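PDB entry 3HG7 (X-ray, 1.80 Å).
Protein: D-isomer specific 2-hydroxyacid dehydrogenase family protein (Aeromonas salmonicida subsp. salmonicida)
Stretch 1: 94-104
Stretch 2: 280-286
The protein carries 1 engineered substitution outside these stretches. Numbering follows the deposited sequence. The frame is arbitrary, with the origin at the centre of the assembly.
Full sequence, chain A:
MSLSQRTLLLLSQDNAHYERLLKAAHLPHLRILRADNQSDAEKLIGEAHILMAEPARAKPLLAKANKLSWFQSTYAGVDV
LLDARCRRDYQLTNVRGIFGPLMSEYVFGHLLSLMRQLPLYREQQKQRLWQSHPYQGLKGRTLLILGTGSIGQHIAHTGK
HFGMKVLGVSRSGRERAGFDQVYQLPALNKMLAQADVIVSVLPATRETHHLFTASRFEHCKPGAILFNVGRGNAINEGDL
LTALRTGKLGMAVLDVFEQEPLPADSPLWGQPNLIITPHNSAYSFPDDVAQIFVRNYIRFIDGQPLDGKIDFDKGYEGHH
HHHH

Stretch 1 (94-104) NVRGIFGPLMS
Stretch 2 280-286: NSAYSFP

Leu-102, Ala-282 and Phe-99 form the heart of this contact, which buries 408 Å² in all and contains no hydrogen bond between the stretches. Stretch 1 runs as loop through Phe-99 and turns helical from Gly-100, the first turn secured by Met-103 N to Phe-99 O (3.0 Å) and Ser-104 N to Gly-100 O (2.9 Å). Gly-97, at phi/psi 83/-1, sits where a side chain would jam against the preceding carbonyl. Stretch 2 is irregular: Ser-281 lies at -63/-32, Ala-282 is extended at -149/89, and Tyr-283 and Ser-284 follow at -63/151 and -91/101, leading to Phe-285, the N-cap of a helix.

The stretches run in roughly opposed directions and come closest in register where Leu-102 CA and Ala-282 CA are 5.2 Å apart; Val-95 CA and Ser-284 CA are wider, at 7.9 Å. So near an approach suits alanine: its methyl points toward stretch 1, and Ala-282 CB packs against Leu-102 CB (3.8 Å), Phe-99 CD2 (3.8 Å) and Met-103 CG (4.0 Å). Met-103 is chi1 m, chi2 m, chi3 t. Three apolar side chains thus share one small group.

Leu-102, chi1 m and chi2 t, covers the most surface. Leucine suits the place because its branched end carries Leu-102 CD1 to Tyr-283 O (3.5 Å) and the edge of the Phe-285 ring at Phe-285 CE2 (3.8 Å), while its CB packs on Ala-282. Phe-285 (chi1 m, chi2 -92°) starts sideways, but its ring end comes nearer, extending the apolar patch.

Phe-99 (chi1 m, chi2 104°) is buried, its broad ring spanning Ala-282 to Ser-284. Phe-99 CD2 lies 3.5 Å from Ala-282 O, while the ring edge faces Tyr-283 O (Phe-99 CE2, 3.7 Å) and Ser-284 OG (Phe-99 CZ, 3.7 Å). The buried hydroxyls of Ser-281 (chi1 p) and Ser-284 (chi1 m) are hydrogen-bonded elsewhere in the structure, so their polarity is satisfied beside these apolar neighbours.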

# COMPACT_ATOMS: atom_id res chain seq x y z
N ASN A 94 -3.45 0.96 13.00
CA ASN A 94 -3.21 1.50 11.68
C ASN A 94 -4.51 1.57 10.93
O ASN A 94 -5.58 1.41 11.55
CB ASN A 94 -2.14 0.68 10.97
CG ASN A 94 -2.66 -0.67 10.52
OD1 ASN A 94 -3.59 -1.23 11.11
ND2 ASN A 94 -2.03 -1.23 9.48
N VAL A 95 -4.44 1.79 9.61
CA VAL A 95 -5.59 1.88 8.74
C VAL A 95 -5.62 0.61 7.89
O VAL A 95 -4.62 0.27 7.23
CB VAL A 95 -5.51 3.21 7.84
CG1 VAL A 95 -6.57 3.17 6.77
CG2 VAL A 95 -5.72 4.43 8.70
N ARG A 96 -6.71 -0.15 7.97
CA ARG A 96 -6.87 -1.30 7.09
C ARG A 96 -8.26 -1.44 6.50
O ARG A 96 -9.22 -0.85 6.99
CB ARG A 96 -6.41 -2.58 7.79
CG ARG A 96 -7.22 -3.01 9.00
CD ARG A 96 -7.21 -4.53 9.04
NE ARG A 96 -8.31 -5.13 9.80
CZ ARG A 96 -9.58 -5.19 9.40
NH1 ARG A 96 -9.96 -4.66 8.23
NH2 ARG A 96 -10.49 -5.77 10.19
N GLY A 97 -8.38 -2.21 5.41
CA GLY A 97 -9.69 -2.53 4.88
C GLY A 97 -10.35 -1.51 3.96
O GLY A 97 -11.45 -1.76 3.44
N ILE A 98 -9.69 -0.38 3.71
CA ILE A 98 -10.32 0.66 2.91
C ILE A 98 -9.61 0.89 1.56
O ILE A 98 -9.91 1.87 0.89
CB ILE A 98 -10.42 1.99 3.69
CG1 ILE A 98 -9.02 2.48 4.13
CG2 ILE A 98 -11.38 1.83 4.92
CD1 ILE A 98 -8.95 3.93 4.65
N PHE A 99 -8.68 0.01 1.19
CA PHE A 99 -7.81 0.27 0.04
C PHE A 99 -8.08 -0.61 -1.16
O PHE A 99 -7.41 -0.45 -2.16
CB PHE A 99 -6.34 0.13 0.42
CG PHE A 99 -5.93 1.01 1.57
CD1 PHE A 99 -5.75 0.45 2.84
CD2 PHE A 99 -5.79 2.38 1.39
CE1 PHE A 99 -5.37 1.25 3.89
CE2 PHE A 99 -5.42 3.20 2.46
CZ PHE A 99 -5.23 2.61 3.72
N GLY A 100 -9.05 -1.53 -1.05
CA GLY A 100 -9.39 -2.44 -2.18
C GLY A 100 -9.71 -1.73 -3.51
O GLY A 100 -9.02 -1.93 -4.52
N PRO A 101 -10.79 -0.94 -3.54
CA PRO A 101 -11.13 -0.22 -4.76
C PRO A 101 -10.03 0.67 -5.32
O PRO A 101 -9.89 0.76 -6.54
CB PRO A 101 -12.33 0.63 -4.32
CG PRO A 101 -12.97 -0.12 -3.25
CD PRO A 101 -11.90 -0.95 -2.57
N LEU A 102 -9.26 1.33 -4.46
CA LEU A 102 -8.22 2.22 -4.92
C LEU A 102 -7.10 1.43 -5.54
O LEU A 102 -6.55 1.85 -6.58
CB LEU A 102 -7.68 3.05 -3.73
CG LEU A 102 -8.64 4.18 -3.37
CD1 LEU A 102 -8.14 4.74 -1.98
CD2 LEU A 102 -8.68 5.29 -4.39
N MET A 103 -6.78 0.28 -4.96
CA MET A 103 -5.77 -0.57 -5.57
C MET A 103 -6.22 -1.19 -6.90
O MET A 103 -5.42 -1.26 -7.79
CB MET A 103 -5.22 -1.64 -4.63
CG MET A 103 -4.07 -1.09 -3.80
SD MET A 103 -2.59 -0.62 -4.73
CE MET A 103 -1.60 -0.46 -3.25
N SER A 104 -7.48 -1.60 -7.01
CA SER A 104 -8.02 -2.05 -8.34
C SER A 104 -7.86 -0.96 -9.44
O SER A 104 -7.47 -1.25 -10.57
CB SER A 104 -9.48 -2.43 -8.22
OG SER A 104 -9.58 -3.75 -7.72
N ASN A 280 1.82 6.13 -4.00
CA ASN A 280 0.54 6.81 -3.94
C ASN A 280 -0.57 6.00 -4.61
O ASN A 280 -1.59 6.55 -5.01
CB ASN A 280 0.65 8.26 -4.46
CG ASN A 280 0.89 8.35 -5.96
OD1 ASN A 280 1.16 7.34 -6.65
ND2 ASN A 280 0.78 9.57 -6.49
N SER A 281 -0.37 4.68 -4.69
CA SER A 281 -1.37 3.79 -5.33
C SER A 281 -2.71 3.80 -4.58
O SER A 281 -3.78 3.65 -5.19
CB SER A 281 -0.82 2.36 -5.49
OG SER A 281 -0.54 1.75 -4.22
N ALA A 282 -2.68 3.97 -3.25
CA ALA A 282 -3.93 3.96 -2.51
C ALA A 282 -3.82 4.87 -1.29
O ALA A 282 -3.41 4.42 -0.23
CB ALA A 282 -4.30 2.52 -2.10
N TYR A 283 -4.16 6.13 -1.50
CA TYR A 283 -4.10 7.21 -0.51
C TYR A 283 -5.05 6.92 0.63
O TYR A 283 -6.06 6.27 0.43
CB TYR A 283 -4.50 8.53 -1.19
CG TYR A 283 -4.22 9.71 -0.32
CD1 TYR A 283 -5.24 10.41 0.34
CD2 TYR A 283 -2.90 10.12 -0.12
CE1 TYR A 283 -4.93 11.50 1.19
CE2 TYR A 283 -2.59 11.19 0.72
CZ TYR A 283 -3.60 11.87 1.36
OH TYR A 283 -3.23 12.93 2.17
N SER A 284 -4.73 7.41 1.84
CA SER A 284 -5.64 7.27 2.98
C SER A 284 -6.52 8.50 2.98
O SER A 284 -6.09 9.58 3.43
CB SER A 284 -4.85 7.27 4.32
OG SER A 284 -4.12 6.05 4.49
N PHE A 285 -7.74 8.35 2.49
CA PHE A 285 -8.62 9.49 2.33
C PHE A 285 -9.24 9.85 3.66
O PHE A 285 -9.68 8.93 4.38
CB PHE A 285 -9.67 9.20 1.25
CG PHE A 285 -9.12 9.37 -0.14
CD1 PHE A 285 -9.23 10.59 -0.81
CD2 PHE A 285 -8.42 8.33 -0.76
CE1 PHE A 285 -8.69 10.73 -2.09
CE2 PHE A 285 -7.88 8.49 -2.04
CZ PHE A 285 -8.02 9.68 -2.69
N PRO A 286 -9.26 11.15 4.02
CA PRO A 286 -9.62 11.47 5.41
C PRO A 286 -11.04 11.05 5.77
O PRO A 286 -11.26 10.59 6.88
CB PRO A 286 -9.47 12.99 5.48
CG PRO A 286 -8.44 13.30 4.45
CD PRO A 286 -8.68 12.32 3.32